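Second substrate binding domain of putative amino acid ABC transporter (Streptococcus pneumoniae, PDB 4OEN) probably captures an amino acid outside the cell membrane and presents it to the membrane part of an ABC transporter for import. Local coordinates at residues 34-37 and 41-44; 70-75 and 80-85; 102-107 and 121-126; 187-192 and 196-201. All coordinates share one frame; numbering follows the deposited sequence. Where two conformers were deposited one is given.

Contact 1 (34-37 and 41-44); sequences KAIA and GFEI
One face of the F42 ring rests on the backbone of A37: CA of A37 sits 3.7 Å from the ring centroid and 14° off its normal, a CH-pi contact displaced toward the rim. CB of A37 adds a touch beside it, 3.6 Å from CE1 of F42. At the far end of the ring, CZ of F42 comes to 4.1 Å from CG2 of I36, the two side chains lying next to each other and pointing the same way. The ring also meets Y5 edge-to-face and touches M200 of helix 195-210. What brings F42 back over the helix is its first torsion, which sets CG between the backbone N and the carbonyl carbon (chi1 60°).

I44 also reaches A37, its CG2 lying 4.0 Å from CB of A37 while its CD1 reaches CA of K34 at 4.1 Å. Between these apolar touches, the carbonyl of A37 accepts the N-H of F42 (N to O 3.0 Å) and a weak, strongly bent bond from N of G41. G41 has left the helix with a positive phi of 72°, which turns the chain back. The 6→1 bond from F42 to A37, with those two residues packed together, is the hallmark of a Schellman-type C-cap; here it closes helix 28-40 just before strand 44-47, in a beta-alpha-beta crossover from strand 5-8.

Contact 2 (70-75 and 80-85); sequences MSVTDA and FDFSES. With ACT (acetate ion), chain G; ACT (acetate ion), chain H.
A Met-aromatic cluster made by M70, F80 and F82 joins the loop that leads into helix 74-77 to strand 80-82. M70 runs out extended, with CG anti to the backbone N (chi1 180°), and this reach places its methyl CE over the centre of the F80 ring, 3.9 Å from the centroid; SD of M70 follows at 5.2 Å from the same centroid. CE also lies 3.8 Å from CE1 of F82, whose side chain crosses that of M70 at about a right angle. F82 has a neighbour on each face: CB of F80 toward the rim of one, and CG2 of V72 over the other, 4.0 Å from the ring centroid. CG1 of V72 lies on that same side, above the rim, 4.0 Å from CD2 of F82.

The loop probably lines the ligand cleft of the periplasmic binding protein type II fold. N of S71 donates an almost straight bond (172°) to OXT of the chain H acetate, at 3.1 Å. R76, whose NH1 also bonds an acetate, is linked through the same NH1 to O of S71. In amino-acid-binding relatives a backbone N-H of this loop and an arginine of the helix after it commonly grip the substrate carboxylate, so the binding of the chain H acetate by S71, though that ion probably comes from the crystallisation liquor, is consistent with such a role. T73 is the N-cap residue, its OG1 bonded to N of R76. N of D74 meets OXT of the chain G acetate at 3.0 Å. Backbone bonds between M70 and A186 and between V72 and E184 tie the loop to strand 180-190.

Contact 3 (102-107 and 121-126); sequences ASYEDL and QTFLTE
Y104 and F123 reach for each other from opposite directions and meet obliquely, CZ and CE2 of F123 against CZ and OH of Y104. The planes are inclined at 48° with centroids 5.6 Å apart, so the pair is neither a stack nor an edge-to-face contact. CZ of F123 approaches the phenol end of Y104, 3.9 Å from its CZ and 3.8 Å from its OH; CE2 of F123 lies equally close to that oxygen. F123 attains this reach because its CG is anti to the backbone N (chi1 176°), carrying the ring off the helix toward segment 102-107. The CA atoms of Y104 and L124, the nearest pair, are still 10.2 Å apart, and the rings bridge that gap between loop and helix.

Both elements flank the sheet of the second lobe: helix 119-126 belongs to the connection of a beta-alpha-beta crossover from strand 111-115 to the parallel strand 134-138, and M157 of strand 155-159 touches both side chains. L107 CD1 lies in the plane of the Y104 ring, at its edge, and Y131 offers that ring another aromatic neighbour. Local polar bonds shape the turn carrying Y104. OG of S103 accepts from N of D106 in an ST motif, at 3.2 Å, while OD2 of D106 takes the N-H of A102 through its anti lone pair. On the helix, O of Q121 is gripped twice by T125, through N and OG1, from opposite faces of its plane.

Contact 4 (187-192 and 196-201); sequences FAVKKG and ELIEMF
F187 lays its CB on the face of F201 in a CH-pi contact, 3.6 Å from the ring centroid and nearest to CE1 of F201 at 3.5 Å. The two rings are almost parallel, with planes at 5°, yet slid so far apart that they barely overlap; CD1 of F201 lies over the face of F187, 3.7 Å from its CG. That CG is anti to the backbone N (chi1 171°), directing the ring toward the helix. CD2 of L197 comes up in the plane of the F187 ring, at its edge, 3.6 Å from CZ of F187. CD1 of I198 fills in at CD2 of F187 and also packs on CG1 of V189, and CG1 of I198 approaches CG2 of V189 to 3.5 Å.

This is a strand-on-helix layer of the first lobe, where strand 180-190, returning from the second lobe of the type II binding-protein fold, is covered by helix 195-210. F187 and V189, with A188 between them, both send their CB toward the helix; one helical turn, with N of F201 bonded to O of L197 at 2.8 Å, spaces L197 and F201.

In the next shell, F187 packs on I7 and L197 on Y5, both of strand 5-8, and L32 and I36 of helix 28-40 press on F201. Strand 80-82 fixes its neighbour: N of F187 meets OG of S83, V189 shares backbone bonds with D81, and OD2 of D81 holds N of G192.

How the contacts relate
Contacts 1, 2 and 4 belong to the first lobe, whereas contact 3 lies at the surface of the second, its centre about 41 Å from that of contact 1. Contact 4 is the buried one and wholly apolar across its segments. It touches contact 1 through the packing of helix 195-210 on helix 28-40 and the loop after it, and contact 2 through neighbouring strands 80-82 and 180-190. Contact 1 adds backbone capping to its partly buried packing, as suits a helix end. Contact 2 couples a partly buried Met-aromatic cluster to backbone N-H groups that meet acetates. Contact 3 relies on a single ring pair, with its hydrogen bonds kept within each segment.

Contact 1 (34-37 and 41-44)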
loop_
_atom_site.group_PDB
_atom_site.type_symbol
_atom_site.label_atom_id
_atom_site.label_comp_id
_atom_site.label_asym_id
_atom_site.label_seq_id
_atom_site.Cartn_x
_atom_site.Cartn_y
_atom_site.Cartn_z
ATOM N N LYS A 34 -6.002 12.530 9.391
ATOM C CA LYS A 34 -6.777 13.100 10.488
ATOM C C LYS A 34 -5.941 13.293 11.749
ATOM O O LYS A 34 -6.070 14.314 12.422
ATOM C CB LYS A 34 -7.975 12.217 10.805
ATOM C CG LYS A 34 -9.009 12.224 9.704
ATOM C CD LYS A 34 -10.081 11.209 9.975
ATOM C CE LYS A 34 -10.926 11.010 8.733
ATOM N NZ LYS A 34 -12.044 10.064 8.976
ATOM N N ALA A 35 -5.101 12.311 12.077
ATOM C CA ALA A 35 -4.241 12.433 13.259
ATOM C C ALA A 35 -3.192 13.527 13.097
ATOM O O ALA A 35 -2.832 14.211 14.071
ATOM C CB ALA A 35 -3.563 11.099 13.568
ATOM N N ILE A 36 -2.688 13.675 11.877
ATOM C CA ILE A 36 -1.689 14.696 11.601
ATOM C C ILE A 36 -2.328 16.079 11.669
ATOM O O ILE A 36 -1.766 17.002 12.245
ATOM C CB ILE A 36 -1.023 14.440 10.241
ATOM C CG1 ILE A 36 -0.083 13.239 10.374
ATOM C CG2 ILE A 36 -0.266 15.666 9.752
ATOM C CD1 ILE A 36 0.668 12.860 9.105
ATOM N N ALA A 37 -3.521 16.220 11.107
ATOM C CA ALA A 37 -4.205 17.506 11.148
ATOM C C ALA A 37 -4.446 17.941 12.588
ATOM O O ALA A 37 -4.262 19.103 12.947
ATOM C CB ALA A 37 -5.520 17.435 10.376
ATOM N N GLY A 41 -2.654 21.063 14.254
ATOM C CA GLY A 41 -3.599 22.149 14.443
ATOM C C GLY A 41 -4.111 22.793 13.174
ATOM O O GLY A 41 -4.399 23.992 13.164
ATOM N N PHE A 42 -4.228 22.022 12.101
ATOM C CA PHE A 42 -4.961 22.528 10.945
ATOM C C PHE A 42 -6.237 21.729 10.712
ATOM O O PHE A 42 -6.411 20.637 11.250
ATOM C CB PHE A 42 -4.080 22.579 9.680
ATOM C CG PHE A 42 -3.516 21.253 9.223
ATOM C CD1 PHE A 42 -4.197 20.453 8.310
ATOM C CD2 PHE A 42 -2.254 20.847 9.644
ATOM C CE1 PHE A 42 -3.644 19.255 7.861
ATOM C CE2 PHE A 42 -1.698 19.661 9.207
ATOM C CZ PHE A 42 -2.388 18.855 8.322
ATOM N N GLU A 43 -7.157 22.329 9.967
ATOM C CA GLU A 43 -8.423 21.686 9.632
ATOM C C GLU A 43 -8.359 21.108 8.233
ATOM O O GLU A 43 -7.676 21.644 7.360
ATOM C CB GLU A 43 -9.585 22.677 9.732
ATOM C CG GLU A 43 -9.950 23.076 11.147
ATOM C CD GLU A 43 -11.312 23.741 11.224
ATOM O OE1 GLU A 43 -11.848 24.129 10.163
ATOM O OE2 GLU A 43 -11.841 23.886 12.347
ATOM N N ILE A 44 -9.065 20.001 8.028
ATOM C CA ILE A 44 -9.137 19.404 6.705
ATOM C C ILE A 44 -10.558 19.044 6.345
ATOM O O ILE A 44 -11.409 18.829 7.210
ATOM C CB ILE A 44 -8.292 18.125 6.585
ATOM C CG1 ILE A 44 -8.734 17.100 7.634
ATOM C CG2 ILE A 44 -6.797 18.438 6.697
ATOM C CD1 ILE A 44 -7.957 15.768 7.569
#

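Contact 2 (70-75 and 80-85)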
loop_
_atom_site.group_PDB
_atom_site.type_symbol
_atom_site.label_atom_id
_atom_site.label_comp_id
_atom_site.label_asym_id
_atom_site.label_seq_id
_atom_site.Cartn_x
_atom_site.Cartn_y
_atom_site.Cartn_z
ATOM N N MET A 70 -0.262 6.522 -2.386
ATOM C CA MET A 70 0.362 7.052 -3.600
ATOM C C MET A 70 1.853 6.784 -3.661
ATOM O O MET A 70 2.603 7.195 -2.773
ATOM C CB MET A 70 0.107 8.552 -3.683
ATOM C CG MET A 70 0.717 9.216 -4.902
ATOM S SD MET A 70 0.174 10.943 -4.970
ATOM C CE MET A 70 0.938 11.482 -6.499
ATOM N N SER A 71 2.281 6.108 -4.721
ATOM C CA SER A 71 3.675 5.743 -4.892
ATOM C C SER A 71 4.503 6.955 -5.288
ATOM O O SER A 71 4.111 7.725 -6.172
ATOM C CB SER A 71 3.822 4.660 -5.969
ATOM O OG SER A 71 3.127 3.484 -5.613
ATOM N N VAL A 72 5.646 7.114 -4.626
ATOM C CA VAL A 72 6.610 8.142 -4.997
ATOM C C VAL A 72 7.384 7.665 -6.213
ATOM O O VAL A 72 7.991 6.597 -6.190
ATOM C CB VAL A 72 7.580 8.455 -3.846
ATOM C CG1 VAL A 72 8.649 9.463 -4.298
ATOM C CG2 VAL A 72 6.801 8.966 -2.635
ATOM N N THR A 73 7.316 8.434 -7.295
ATOM C CA THR A 73 8.059 8.122 -8.515
ATOM C C THR A 73 8.666 9.397 -9.058
ATOM O O THR A 73 8.136 10.481 -8.828
ATOM C CB THR A 73 7.165 7.500 -9.614
ATOM O OG1 THR A 73 6.305 8.509 -10.159
ATOM C CG2 THR A 73 6.330 6.331 -9.066
ATOM N N ASP A 74 9.761 9.269 -9.802
ATOM C CA ASP A 74 10.388 10.426 -10.429
ATOM C C ASP A 74 9.438 11.144 -11.381
ATOM O O ASP A 74 9.424 12.373 -11.445
ATOM C CB ASP A 74 11.662 10.002 -11.155
ATOM C CG ASP A 74 12.766 9.607 -10.199
ATOM O OD1 ASP A 74 12.669 9.963 -9.006
ATOM O OD2 ASP A 74 13.729 8.944 -10.635
ATOM N N ALA A 75 8.628 10.382 -12.106
ATOM C CA ALA A 75 7.663 10.970 -13.033
ATOM C C ALA A 75 6.704 11.911 -12.310
ATOM O O ALA A 75 6.401 13.002 -12.794
ATOM C CB ALA A 75 6.884 9.873 -13.751
ATOM N N PHE A 80 4.377 17.025 -8.680
ATOM C CA PHE A 80 4.024 16.918 -7.258
ATOM C C PHE A 80 5.242 17.092 -6.362
ATOM O O PHE A 80 6.344 16.671 -6.713
ATOM C CB PHE A 80 3.408 15.550 -6.938
ATOM C CG PHE A 80 2.018 15.346 -7.473
ATOM C CD1 PHE A 80 0.919 15.798 -6.760
ATOM C CD2 PHE A 80 1.810 14.657 -8.661
ATOM C CE1 PHE A 80 -0.374 15.602 -7.231
ATOM C CE2 PHE A 80 0.517 14.453 -9.139
ATOM C CZ PHE A 80 -0.578 14.925 -8.411
ATOM N N ASP A 81 5.027 17.669 -5.186
ATOM C CA ASP A 81 6.004 17.630 -4.104
ATOM C C ASP A 81 5.509 16.631 -3.068
ATOM O O ASP A 81 4.371 16.706 -2.621
ATOM C CB ASP A 81 6.190 19.008 -3.460
ATOM C CG ASP A 81 6.902 20.008 -4.370
ATOM O OD1 ASP A 81 7.654 19.595 -5.278
ATOM O OD2 ASP A 81 6.707 21.225 -4.157
ATOM N N PHE A 82 6.372 15.697 -2.695
ATOM C CA PHE A 82 5.995 14.634 -1.784
ATOM C C PHE A 82 6.445 14.914 -0.365
ATOM O O PHE A 82 7.476 15.563 -0.144
ATOM C CB PHE A 82 6.589 13.308 -2.251
ATOM C CG PHE A 82 5.896 12.707 -3.445
ATOM C CD1 PHE A 82 4.702 12.013 -3.297
ATOM C CD2 PHE A 82 6.479 12.775 -4.707
ATOM C CE1 PHE A 82 4.071 11.428 -4.395
ATOM C CE2 PHE A 82 5.857 12.196 -5.799
ATOM C CZ PHE A 82 4.655 11.514 -5.644
ATOM N N SER A 83 5.678 14.398 0.584
ATOM C CA SER A 83 6.109 14.291 1.970
ATOM C C SER A 83 7.171 13.214 2.135
ATOM O O SER A 83 7.494 12.473 1.207
ATOM C CB SER A 83 4.935 13.936 2.873
ATOM O OG SER A 83 4.563 12.573 2.694
ATOM N N GLU A 84 7.689 13.103 3.345
ATOM C CA GLU A 84 8.465 11.940 3.740
ATOM C C GLU A 84 7.603 10.706 3.559
ATOM O O GLU A 84 6.383 10.784 3.692
ATOM C CB GLU A 84 8.920 12.058 5.199
ATOM C CG GLU A 84 9.869 13.200 5.459
ATOM C CD GLU A 84 11.297 12.855 5.093
ATOM O OE1 GLU A 84 11.559 11.676 4.777
ATOM O OE2 GLU A 84 12.157 13.760 5.127
ATOM N N SER A 85 8.228 9.574 3.264
ATOM C CA SER A 85 7.503 8.323 3.147
ATOM C C SER A 85 6.869 7.931 4.468
ATOM O O SER A 85 7.527 7.993 5.513
ATOM C CB SER A 85 8.435 7.204 2.678
ATOM O OG SER A 85 7.723 5.976 2.576
HETATM C C ACT G . 9.782 6.285 -11.735
HETATM O O ACT G . 9.446 5.090 -11.869
HETATM O OXT ACT G . 10.565 6.516 -10.782
HETATM C CH3 ACT G . 9.270 7.360 -12.661
HETATM C C ACT H . -0.102 3.983 -7.381
HETATM O O ACT H . -0.482 4.130 -8.566
HETATM O OXT ACT H . 0.211 5.028 -6.782
HETATM C CH3 ACT H . -0.025 2.636 -6.729
#

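Contact 3 (102-107 and 121-126)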
loop_
_atom_site.group_PDB
_atom_site.type_symbol
_atom_site.label_atom_id
_atom_site.label_comp_id
_atom_site.label_asym_id
_atom_site.label_seq_id
_atom_site.Cartn_x
_atom_site.Cartn_y
_atom_site.Cartn_z
ATOM N N ALA A 102 9.913 -21.773 3.432
ATOM C CA ALA A 102 10.516 -20.823 4.365
ATOM C C ALA A 102 11.679 -20.026 3.763
ATOM O O ALA A 102 12.358 -19.273 4.471
ATOM C CB ALA A 102 10.983 -21.555 5.612
ATOM N N SER A 103 11.900 -20.191 2.462
ATOM C CA SER A 103 12.933 -19.456 1.741
ATOM C C SER A 103 12.636 -19.524 0.250
ATOM O O SER A 103 11.865 -20.364 -0.185
ATOM C CB SER A 103 14.320 -20.020 2.018
ATOM O OG SER A 103 14.480 -21.301 1.433
ATOM N N TYR A 104 13.256 -18.652 -0.532
ATOM C CA TYR A 104 13.046 -18.712 -1.978
ATOM C C TYR A 104 13.662 -19.993 -2.543
ATOM O O TYR A 104 13.173 -20.543 -3.520
ATOM C CB TYR A 104 13.637 -17.485 -2.674
ATOM C CG TYR A 104 12.879 -16.209 -2.406
ATOM C CD1 TYR A 104 11.500 -16.139 -2.569
ATOM C CD2 TYR A 104 13.541 -15.075 -1.961
ATOM C CE1 TYR A 104 10.803 -14.951 -2.320
ATOM C CE2 TYR A 104 12.856 -13.905 -1.700
ATOM C CZ TYR A 104 11.503 -13.846 -1.880
ATOM O OH TYR A 104 10.866 -12.663 -1.611
ATOM N N GLU A 105 14.740 -20.453 -1.925
ATOM C CA GLU A 105 15.370 -21.715 -2.310
ATOM C C GLU A 105 14.392 -22.885 -2.185
ATOM O O GLU A 105 14.453 -23.841 -2.964
ATOM C CB GLU A 105 16.615 -21.982 -1.454
ATOM C CG GLU A 105 17.825 -21.111 -1.795
ATOM C CD GLU A 105 17.782 -19.729 -1.154
ATOM O OE1 GLU A 105 16.839 -19.442 -0.381
ATOM O OE2 GLU A 105 18.700 -18.925 -1.431
ATOM N N ASP A 106 13.481 -22.809 -1.211
ATOM C CA ASP A 106 12.485 -23.871 -1.026
ATOM C C ASP A 106 11.506 -23.965 -2.198
ATOM O O ASP A 106 10.787 -24.958 -2.337
ATOM C CB ASP A 106 11.699 -23.658 0.268
ATOM C CG ASP A 106 12.508 -23.986 1.512
ATOM O OD1 ASP A 106 13.558 -24.655 1.393
ATOM O OD2 ASP A 106 12.078 -23.588 2.621
ATOM N N LEU A 107 11.486 -22.932 -3.029
ATOM C CA LEU A 107 10.567 -22.880 -4.153
ATOM C C LEU A 107 11.083 -23.629 -5.369
ATOM O O LEU A 107 10.395 -23.677 -6.386
ATOM C CB LEU A 107 10.281 -21.423 -4.549
ATOM C CG LEU A 107 9.502 -20.618 -3.510
ATOM C CD1 LEU A 107 9.473 -19.161 -3.955
ATOM C CD2 LEU A 107 8.099 -21.199 -3.406
ATOM N N GLN A 121 5.116 -9.527 -10.223
ATOM C CA GLN A 121 5.474 -10.311 -11.405
ATOM C C GLN A 121 6.875 -10.004 -11.924
ATOM O O GLN A 121 7.584 -10.900 -12.344
ATOM C CB GLN A 121 4.446 -10.083 -12.509
ATOM C CG GLN A 121 4.742 -10.869 -13.802
ATOM C CD GLN A 121 3.796 -10.499 -14.903
ATOM O OE1 GLN A 121 3.532 -9.323 -15.122
ATOM N NE2 GLN A 121 3.260 -11.501 -15.599
ATOM N N THR A 122 7.254 -8.730 -11.916
ATOM C CA THR A 122 8.592 -8.318 -12.288
ATOM C C THR A 122 9.640 -9.006 -11.399
ATOM O O THR A 122 10.596 -9.594 -11.895
ATOM C CB THR A 122 8.736 -6.803 -12.174
ATOM O OG1 THR A 122 7.678 -6.163 -12.916
ATOM C CG2 THR A 122 10.084 -6.352 -12.687
ATOM N N PHE A 123 9.430 -8.941 -10.092
ATOM C CA PHE A 123 10.365 -9.594 -9.171
ATOM C C PHE A 123 10.462 -11.087 -9.473
ATOM O O PHE A 123 11.560 -11.628 -9.626
ATOM C CB PHE A 123 9.932 -9.360 -7.711
ATOM C CG PHE A 123 10.778 -10.084 -6.704
ATOM C CD1 PHE A 123 11.924 -9.504 -6.194
ATOM C CD2 PHE A 123 10.435 -11.356 -6.288
ATOM C CE1 PHE A 123 12.702 -10.185 -5.268
ATOM C CE2 PHE A 123 11.209 -12.040 -5.376
ATOM C CZ PHE A 123 12.333 -11.453 -4.855
ATOM N N LEU A 124 9.327 -11.763 -9.589
ATOM C CA LEU A 124 9.360 -13.211 -9.773
ATOM C C LEU A 124 10.038 -13.572 -11.080
ATOM O O LEU A 124 10.756 -14.559 -11.180
ATOM C CB LEU A 124 7.954 -13.808 -9.767
ATOM C CG LEU A 124 7.240 -14.091 -8.463
ATOM C CD1 LEU A 124 5.977 -14.833 -8.808
ATOM C CD2 LEU A 124 8.132 -14.949 -7.551
ATOM N N THR A 125 9.778 -12.771 -12.105
ATOM C CA THR A 125 10.300 -13.093 -13.416
ATOM C C THR A 125 11.802 -12.909 -13.447
ATOM O O THR A 125 12.519 -13.722 -14.021
ATOM C CB THR A 125 9.633 -12.241 -14.506
ATOM O OG1 THR A 125 8.225 -12.483 -14.466
ATOM C CG2 THR A 125 10.171 -12.622 -15.865
ATOM N N GLU A 126 12.269 -11.853 -12.789
ATOM C CA GLU A 126 13.693 -11.562 -12.731
ATOM C C GLU A 126 14.471 -12.560 -11.892
ATOM O O GLU A 126 15.668 -12.734 -12.101
ATOM C CB GLU A 126 13.929 -10.152 -12.192
ATOM C CG GLU A 126 13.527 -9.042 -13.170
ATOM C CD GLU A 126 14.523 -8.825 -14.301
ATOM O OE1 GLU A 126 15.389 -9.696 -14.527
ATOM O OE2 GLU A 126 14.441 -7.769 -14.971
#

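Contact 4 (187-192 and 196-201)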
loop_
_atom_site.group_PDB
_atom_site.type_symbol
_atom_site.label_atom_id
_atom_site.label_comp_id
_atom_site.label_asym_id
_atom_site.label_seq_id
_atom_site.Cartn_x
_atom_site.Cartn_y
_atom_site.Cartn_z
ATOM N N PHE A 187 2.322 11.404 1.017
ATOM C CA PHE A 187 1.349 12.470 0.792
ATOM C C PHE A 187 1.936 13.440 -0.230
ATOM O O PHE A 187 3.158 13.553 -0.331
ATOM C CB PHE A 187 1.075 13.140 2.160
ATOM C CG PHE A 187 0.257 14.394 2.106
ATOM C CD1 PHE A 187 -1.131 14.339 2.043
ATOM C CD2 PHE A 187 0.875 15.635 2.185
ATOM C CE1 PHE A 187 -1.897 15.513 2.019
ATOM C CE2 PHE A 187 0.124 16.805 2.166
ATOM C CZ PHE A 187 -1.264 16.746 2.073
ATOM N N ALA A 188 1.084 14.114 -1.005
ATOM C CA ALA A 188 1.607 15.016 -2.038
ATOM C C ALA A 188 0.802 16.288 -2.158
ATOM O O ALA A 188 -0.402 16.300 -1.906
ATOM C CB ALA A 188 1.651 14.311 -3.407
ATOM N N VAL A 189 1.489 17.354 -2.553
ATOM C CA VAL A 189 0.860 18.620 -2.922
ATOM C C VAL A 189 1.311 18.954 -4.341
ATOM O O VAL A 189 2.240 18.323 -4.874
ATOM C CB VAL A 189 1.238 19.762 -1.954
ATOM C CG1 VAL A 189 0.811 19.403 -0.524
ATOM C CG2 VAL A 189 2.724 20.023 -1.997
ATOM N N LYS A 190 0.641 19.909 -4.969
ATOM C CA LYS A 190 1.093 20.353 -6.283
ATOM C C LYS A 190 2.498 20.943 -6.160
ATOM O O LYS A 190 2.765 21.691 -5.228
ATOM C CB LYS A 190 0.116 21.370 -6.877
ATOM C CG LYS A 190 0.493 21.818 -8.280
ATOM C CD LYS A 190 -0.531 22.785 -8.844
ATOM C CE LYS A 190 -0.142 23.216 -10.249
ATOM N NZ LYS A 190 -1.156 24.125 -10.817
ATOM N N LYS A 191 3.393 20.584 -7.085
ATOM C CA LYS A 191 4.759 21.112 -7.089
ATOM C C LYS A 191 4.747 22.630 -6.930
ATOM O O LYS A 191 4.083 23.345 -7.689
ATOM C CB LYS A 191 5.496 20.731 -8.377
ATOM C CG LYS A 191 6.960 21.187 -8.403
ATOM C CD LYS A 191 7.730 20.630 -9.613
ATOM C CE LYS A 191 7.637 21.549 -10.826
ATOM N NZ LYS A 191 8.272 20.950 -12.047
ATOM N N GLY A 192 5.437 23.104 -5.899
ATOM C CA GLY A 192 5.578 24.529 -5.663
ATOM C C GLY A 192 4.425 25.141 -4.892
ATOM O O GLY A 192 4.427 26.339 -4.612
ATOM N N GLU A 196 3.742 24.686 3.243
ATOM C CA GLU A 196 3.577 24.593 4.686
ATOM C C GLU A 196 2.804 23.330 5.054
ATOM O O GLU A 196 2.975 22.785 6.139
ATOM C CB GLU A 196 2.888 25.842 5.240
ATOM C CG GLU A 196 1.383 25.931 5.029
ATOM C CD GLU A 196 0.969 26.283 3.606
ATOM O OE1 GLU A 196 1.837 26.600 2.761
ATOM O OE2 GLU A 196 -0.249 26.232 3.335
ATOM N N LEU A 197 1.986 22.839 4.131
ATOM C CA LEU A 197 1.237 21.617 4.375
ATOM C C LEU A 197 2.168 20.408 4.376
ATOM O O LEU A 197 2.008 19.492 5.181
ATOM C CB LEU A 197 0.153 21.436 3.324
ATOM C CG LEU A 197 -0.779 20.229 3.440
ATOM C CD1 LEU A 197 -1.417 20.145 4.823
ATOM C CD2 LEU A 197 -1.853 20.328 2.348
ATOM N N ILE A 198 3.146 20.407 3.470
ATOM C CA ILE A 198 4.163 19.357 3.474
ATOM C C ILE A 198 4.978 19.424 4.768
ATOM O O ILE A 198 5.236 18.394 5.410
ATOM C CB ILE A 198 5.114 19.470 2.259
ATOM C CG1 ILE A 198 4.377 19.119 0.965
ATOM C CG2 ILE A 198 6.350 18.590 2.441
ATOM C CD1 ILE A 198 3.827 17.670 0.930
ATOM N N GLU A 199 5.373 20.635 5.154
ATOM C CA GLU A 199 6.120 20.842 6.394
ATOM C C GLU A 199 5.368 20.277 7.601
ATOM O O GLU A 199 5.930 19.544 8.411
ATOM C CB GLU A 199 6.407 22.331 6.613
ATOM C CG GLU A 199 7.339 22.962 5.591
ATOM C CD GLU A 199 7.584 24.451 5.838
ATOM O OE1 GLU A 199 7.411 24.915 6.989
ATOM O OE2 GLU A 199 7.942 25.160 4.873
ATOM N N MET A 200 4.086 20.608 7.705
ATOM C CA MET A 200 3.273 20.118 8.817
ATOM C C MET A 200 3.010 18.619 8.728
ATOM O O MET A 200 2.938 17.932 9.755
ATOM C CB MET A 200 1.954 20.884 8.885
ATOM C CG MET A 200 2.151 22.325 9.324
ATOM S SD MET A 200 0.616 23.200 9.618
ATOM C CE MET A 200 -0.094 23.207 7.967
ATOM N N PHE A 201 2.857 18.094 7.514
ATOM C CA PHE A 201 2.652 16.659 7.401
ATOM C C PHE A 201 3.870 15.928 7.935
ATOM O O PHE A 201 3.747 14.982 8.715
ATOM C CB PHE A 201 2.374 16.229 5.956
ATOM C CG PHE A 201 2.090 14.749 5.811
ATOM C CD1 PHE A 201 0.780 14.278 5.766
ATOM C CD2 PHE A 201 3.123 13.832 5.748
ATOM C CE1 PHE A 201 0.518 12.914 5.643
ATOM C CE2 PHE A 201 2.878 12.471 5.628
ATOM C CZ PHE A 201 1.564 12.010 5.575
#